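Local coordinates for fiber (Human adenovirus 26, PDB 6FJN), which forms the receptor-binding spike of the virion, its trimeric C-terminal knob domain attaching the virus to receptors on the host cell, at the interface of chains A and B. Coordinates in Å, arbitrary orientation; residue numbers count along the deposited sequence, not the author numbering. Chains: chain A/B, Fiber.

Contacts 1 and 2 are two patches of one interface between neighbouring knob subunits, and their C-alpha centres lie about 18 Å apart. They share no residues. Contact 1 uses strands 22-31 and 34-43 of both chains, with strand 176-181 of chain A and strand 3-5 of chain B. Contact 2 uses strand 123-129 of both chains and loop residues of chain B. Contact 1 is mainly polar, with direct hydrogen bonds. Contact 2 is apolar and water-bridged. The chains do not meet as an exact two-fold, as expected of the fiber trimer, in which each subunit presents different faces to its two neighbours.

Contact 1: the interface of chains A and B. Residues chain A 31, 33-34, 179; chain B 3, 27, 29, 36-38.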
ATOM      1  N   CYS A  31      -1.316  13.018  -4.999  1.00 13.15           N
ATOM      2  CA  CYS A  31      -0.144  13.266  -4.215  1.00 14.29           C
ATOM      3  C   CYS A  31       1.037  13.599  -5.158  1.00 14.80           C
ATOM      4  O   CYS A  31       1.905  12.730  -5.393  1.00 15.05           O
ATOM      5  CB  CYS A  31       0.192  12.067  -3.342  1.00 14.60           C
ATOM      6  SG  CYS A  31      -1.113  11.598  -2.181  1.00 16.08           S
ATOM      7  N   SER A  33       3.250  13.490  -8.083  0.50 14.66           N
ATOM      8  CA  SER A  33       3.494  12.597  -9.215  0.50 14.01           C
ATOM      9  C   SER A  33       2.819  11.231  -9.095  0.50 12.38           C
ATOM     10  O   SER A  33       2.920  10.341  -9.990  0.50 12.09           O
ATOM     11  CB  SER A  33       5.006  12.439  -9.296  0.50 14.94           C
ATOM     12  OG  SER A  33       5.411  11.440 -10.209  0.50 15.67           O
ATOM     13  N   GLN A  34       2.165  11.010  -7.960  1.00 11.69           N
ATOM     14  CA  GLN A  34       1.378   9.771  -7.789  1.00 10.45           C
ATOM     15  C   GLN A  34      -0.041  10.071  -7.355  1.00 10.02           C
ATOM     16  O   GLN A  34      -0.276  11.101  -6.718  1.00 12.40           O
ATOM     17  CB  GLN A  34       2.009   8.817  -6.770  1.00 10.22           C
ATOM     18  CG  GLN A  34       3.343   8.266  -7.238  1.00 10.70           C
ATOM     19  CD  GLN A  34       3.935   7.345  -6.155  1.00 11.02           C
ATOM     20  OE1 GLN A  34       3.428   6.269  -5.858  1.00 11.82           O
ATOM     21  NE2 GLN A  34       5.007   7.786  -5.553  1.00 11.77           N
ATOM     22  N   SER A 179      -1.011   2.812  -5.453  1.00  6.59           N
ATOM     23  CA  SER A 179      -0.664   4.083  -6.054  1.00  7.22           C
ATOM     24  C   SER A 179      -0.247   3.872  -7.487  1.00  7.09           C
ATOM     25  O   SER A 179       0.015   2.719  -7.914  1.00  7.49           O
ATOM     26  CB  SER A 179       0.448   4.808  -5.296  1.00  8.06           C
ATOM     27  OG  SER A 179       1.715   4.210  -5.531  1.00  8.48           O
TER
ATOM     28  N   THR B   3       9.230  14.859  -5.784  1.00 15.72           N
ATOM     29  CA  THR B   3       9.389  13.487  -6.287  1.00 14.56           C
ATOM     30  C   THR B   3      10.828  13.253  -6.732  1.00 13.43           C
ATOM     31  O   THR B   3      11.409  14.019  -7.513  1.00 14.33           O
ATOM     32  CB  THR B   3       8.332  13.083  -7.361  1.00 15.66           C
ATOM     33  OG1 THR B   3       7.030  12.870  -6.719  1.00 16.58           O
ATOM     34  CG2 THR B   3       8.725  11.851  -8.073  1.00 15.32           C
ATOM     35  N   THR B  27       9.779   5.427  -7.950  1.00  7.36           N
ATOM     36  CA  THR B  27       9.315   6.773  -7.702  1.00  7.96           C
ATOM     37  C   THR B  27       9.118   6.943  -6.215  1.00  7.61           C
ATOM     38  O   THR B  27       8.434   6.115  -5.581  1.00  7.76           O
ATOM     39  CB  THR B  27       7.975   6.991  -8.435  1.00  8.55           C
ATOM     40  OG1 THR B  27       8.125   6.704  -9.826  1.00  9.42           O
ATOM     41  CG2 THR B  27       7.459   8.412  -8.319  1.00  9.79           C
ATOM     42  N   THR B  29       7.722   9.765  -3.629  1.00  9.02           N
ATOM     43  CA  THR B  29       6.992  11.011  -3.535  1.00 10.37           C
ATOM     44  C   THR B  29       6.884  11.421  -2.072  1.00 10.24           C
ATOM     45  O   THR B  29       6.366  10.644  -1.242  1.00  9.81           O
ATOM     46  CB  THR B  29       5.603  10.876  -4.148  1.00 11.53           C
ATOM     47  OG1 THR B  29       5.739  10.529  -5.545  1.00 12.13           O
ATOM     48  CG2 THR B  29       4.820  12.179  -3.968  1.00 13.53           C
ATOM     49  N   LEU B  36       5.812   8.094  -0.147  1.00  7.70           N
ATOM     50  CA  LEU B  36       5.023   7.140  -0.860  1.00  7.37           C
ATOM     51  C   LEU B  36       5.868   6.618  -2.008  1.00  7.08           C
ATOM     52  O   LEU B  36       6.240   7.404  -2.911  1.00  7.43           O
ATOM     53  CB  LEU B  36       3.746   7.825  -1.377  1.00  8.09           C
ATOM     54  CG  LEU B  36       2.774   6.963  -2.151  1.00  8.12           C
ATOM     55  CD1 LEU B  36       2.206   5.840  -1.317  1.00  8.04           C
ATOM     56  CD2 LEU B  36       1.668   7.821  -2.743  1.00  9.31           C
ATOM     57  N   GLY B  37       6.203   5.349  -1.956  1.00  6.83           N
ATOM     58  CA  GLY B  37       7.057   4.754  -2.949  1.00  6.80           C
ATOM     59  C   GLY B  37       6.317   3.808  -3.888  1.00  6.42           C
ATOM     60  O   GLY B  37       5.299   3.198  -3.511  1.00  6.48           O
ATOM     61  N   ASN B  38       6.884   3.632  -5.084  1.00  6.37           N
ATOM     62  CA  ASN B  38       6.287   2.747  -6.089  1.00  6.83           C
ATOM     63  C   ASN B  38       7.456   2.136  -6.850  1.00  6.37           C
ATOM     64  O   ASN B  38       8.310   2.905  -7.374  1.00  6.93           O
ATOM     65  CB  ASN B  38       5.385   3.581  -6.961  1.00  8.10           C
ATOM     66  CG  ASN B  38       4.700   2.812  -8.029  1.00  9.34           C
ATOM     67  OD1 ASN B  38       5.316   2.546  -9.068  1.00 11.98           O
ATOM     68  ND2 ASN B  38       3.394   2.568  -7.940  1.00 13.20           N
TER
HETATM   69  O   HOH W   1       1.535   1.050  -9.400  1.00 12.92           O
HETATM   70  O   HOH W   2       5.502  15.026  -6.814  1.00 22.02           O
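A:Gln34 reaches across to B:Thr29 and B:Leu36 in this polar patch between knob subunits, carried mostly by side chains of strands. It buries 60 Å² against chain B. CG lies anti to the carbonyl carbon (chi1 -66°) and the chain runs on extended, which carries the amide over to the partner. A:Gln34 NE2 donates to the B:Thr29 hydroxyl OG1 at 2.8 Å. A:Gln34 NE2 also donates to the B:Leu36 carbonyl O at 2.9 Å. This donor stands above the carbonyl plane, 52° out of it. Both acceptors are tilted modestly from the amide plane.

The amide oxygen is bound within its own chain. A:Ser179 OG donates to A:Gln34 OE1 at 2.7 Å, nearly along the C=O axis. Together these bonds would hold the amide against rotation. B:Leu36 lays its branch point CG 3.8 Å from A:Gln34 OE1, with CD2 alongside. This CG is anti to the backbone N (chi1 -179°). B:Asn38 comes in beside the same oxygen with its CB. Its ND2 makes a weak hydrogen bond to A:Ser179 OG, and water 1 links ND2 to the A:Ser179 carbonyl.

At the other end, the CB of A:Ser33 sits 3.3 Å from B:Thr3 OG1. B:Thr3 OG1 and B:Thr29 OG1 are hydrogen-bonded at 2.9 Å, which may help position the B:Thr29 hydroxyl that receives the A:Gln34 amide. Water 2 bridges B:Thr3 OG1 and the backbone N of A:Ser33. The B:Thr29 methyl CG2 packs against the A:Cys31 carbonyl oxygen. The site joins adjacent subunits and probably helps hold the knob as a trimer.

Contact 2: the interface of chains A and B. Residues chain A 124-125, 127; chain B 127, 129, 134, 174.
A:Ile125 packs against the ring of B:Tyr129 and buries 57 Å² in this small apolar patch between subunits. Its CB lies 3.5 Å from B:Tyr129 CD1. There the side chain branches. CG1 stands anti to the carbonyl carbon (chi1 -67°), which leaves CG2 anti to the backbone N and over one face of the ring. A:Ile125 CG2 is 3.8 Å from the ring centroid of B:Tyr129, offset toward the rim, in a CH-pi contact. The other branch, CG1, turns toward B:Thr174. At its tip, A:Ile125 CD1 meets the B:Thr174 methyl CG2 at 3.9 Å, the two side chains crossing at about a right angle. B:Thr134 brings its CG2 methyl near both CG2 and CD1 of the isoleucine.

No direct polar bond crosses this patch. Water does the bridging instead. Water 3 joins the backbone N of A:Ile125 to the hydroxyl OG1 of B:Thr174. It also binds water 4, whose O lies 2.7 Å from the carbonyl O of A:Ile125 and also bonds to the B:Asn127 carbonyl. B:Thr174 OG1 additionally accepts the backbone N-H of B:Tyr129, tying the loop to the strand that bears the ring. At the phenol end, water 5 lies in the ring plane at its edge and links B:Tyr129 OH to A:Asn127 ND2.

Strand 123-129 of each chain contributes, meeting through side chains and water without direct backbone pairing here. Loop residues B:Thr134 and B:Thr174 complete the chain B side.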
ATOM      1  N   ILE A 124      -0.876  -4.053 -10.956  1.00  5.97           N
ATOM      2  CA  ILE A 124      -0.706  -4.364  -9.540  1.00  6.05           C
ATOM      3  C   ILE A 124      -1.501  -5.622  -9.279  1.00  5.95           C
ATOM      4  O   ILE A 124      -2.682  -5.673  -9.676  1.00  6.56           O
ATOM      5  CB  ILE A 124      -1.223  -3.240  -8.628  1.00  6.49           C
ATOM      6  CG1 ILE A 124      -0.510  -1.942  -8.911  1.00  7.61           C
ATOM      7  CG2 ILE A 124      -1.157  -3.654  -7.179  1.00  6.81           C
ATOM      8  CD1 ILE A 124      -1.333  -0.773  -8.402  1.00  9.12           C
ATOM      9  N   ILE A 125      -0.912  -6.650  -8.653  1.00  5.92           N
ATOM     10  CA  ILE A 125      -1.659  -7.845  -8.315  1.00  5.85           C
ATOM     11  C   ILE A 125      -1.467  -8.103  -6.844  1.00  6.03           C
ATOM     12  O   ILE A 125      -0.301  -8.106  -6.340  1.00  6.27           O
ATOM     13  CB  ILE A 125      -1.202  -9.048  -9.145  1.00  6.35           C
ATOM     14  CG1 ILE A 125      -1.585  -8.828 -10.624  1.00  6.77           C
ATOM     15  CG2 ILE A 125      -1.844 -10.343  -8.654  1.00  6.70           C
ATOM     16  CD1 ILE A 125      -1.038  -9.839 -11.591  1.00  7.65           C
ATOM     17  N   ASN A 127      -3.891  -9.666  -3.007  1.00  6.46           N
ATOM     18  CA  ASN A 127      -5.098 -10.279  -2.504  1.00  6.94           C
ATOM     19  C   ASN A 127      -5.913  -9.325  -1.664  1.00  6.37           C
ATOM     20  O   ASN A 127      -5.337  -8.542  -0.877  1.00  6.96           O
ATOM     21  CB  ASN A 127      -4.775 -11.488  -1.623  1.00  8.65           C
ATOM     22  CG  ASN A 127      -4.267 -12.651  -2.459  1.00  9.96           C
ATOM     23  OD1 ASN A 127      -5.050 -13.259  -3.114  1.00 13.75           O
ATOM     24  ND2 ASN A 127      -2.968 -12.742  -2.688  1.00 14.79           N
TER
ATOM     25  N   ASN B 127       4.208  -9.857  -1.657  1.00  6.46           N
ATOM     26  CA  ASN B 127       4.354 -10.504  -2.940  1.00  6.94           C
ATOM     27  C   ASN B 127       4.067  -9.563  -4.086  1.00  6.37           C
ATOM     28  O   ASN B 127       3.125  -8.745  -3.998  1.00  6.96           O
ATOM     29  CB  ASN B 127       3.388 -11.682  -3.075  1.00  8.65           C
ATOM     30  CG  ASN B 127       3.817 -12.843  -2.192  1.00  9.96           C
ATOM     31  OD1 ASN B 127       4.754 -13.490  -2.530  1.00 13.75           O
ATOM     32  ND2 ASN B 127       3.364 -12.891  -0.951  1.00 14.79           N
ATOM     33  N   TYR B 129       4.238 -10.128  -8.693  1.00  5.80           N
ATOM     34  CA  TYR B 129       3.876 -11.260  -9.566  1.00  6.06           C
ATOM     35  C   TYR B 129       4.664 -11.178 -10.867  1.00  5.94           C
ATOM     36  O   TYR B 129       4.643 -10.155 -11.589  1.00  6.29           O
ATOM     37  CB  TYR B 129       2.345 -11.303  -9.800  1.00  6.35           C
ATOM     38  CG  TYR B 129       1.691 -11.688  -8.519  1.00  6.87           C
ATOM     39  CD1 TYR B 129       1.422 -10.774  -7.503  1.00  6.98           C
ATOM     40  CD2 TYR B 129       1.416 -13.031  -8.239  1.00  7.71           C
ATOM     41  CE1 TYR B 129       0.974 -11.171  -6.240  1.00  7.73           C
ATOM     42  CE2 TYR B 129       0.913 -13.410  -6.997  1.00  9.00           C
ATOM     43  CZ  TYR B 129       0.726 -12.472  -6.011  1.00  8.60           C
ATOM     44  OH  TYR B 129       0.240 -12.814  -4.738  1.00 10.83           O
ATOM     45  N   THR B 134      -0.964 -14.269 -12.122  1.00  7.85           N
ATOM     46  CA  THR B 134      -1.400 -14.393 -10.737  1.00  8.31           C
ATOM     47  C   THR B 134      -0.857 -15.635 -10.052  1.00  8.63           C
ATOM     48  O   THR B 134      -0.837 -15.637  -8.807  1.00  9.71           O
ATOM     49  CB  THR B 134      -2.934 -14.374 -10.655  1.00  9.20           C
ATOM     50  OG1 THR B 134      -3.426 -15.526 -11.330  1.00 10.27           O
ATOM     51  CG2 THR B 134      -3.547 -13.122 -11.219  1.00  9.34           C
ATOM     52  N   THR B 174       5.057  -7.042 -11.390  1.00  5.98           N
ATOM     53  CA  THR B 174       4.059  -6.022 -11.135  1.00  5.94           C
ATOM     54  C   THR B 174       4.599  -4.934 -10.219  1.00  6.05           C
ATOM     55  O   THR B 174       5.599  -5.097  -9.521  1.00  6.95           O
ATOM     56  CB  THR B 174       2.795  -6.675 -10.538  1.00  5.85           C
ATOM     57  OG1 THR B 174       3.146  -7.455  -9.393  1.00  5.89           O
ATOM     58  CG2 THR B 174       2.115  -7.549 -11.553  1.00  6.40           C
TER
HETATM   59  O   HOH W   3       1.884  -5.904  -7.626  1.00  5.75           O
HETATM   60  O   HOH W   4       1.601  -6.746  -5.037  1.00  6.43           O
HETATM   61  O   HOH W   5      -0.425 -11.232  -2.611  1.00 14.85           O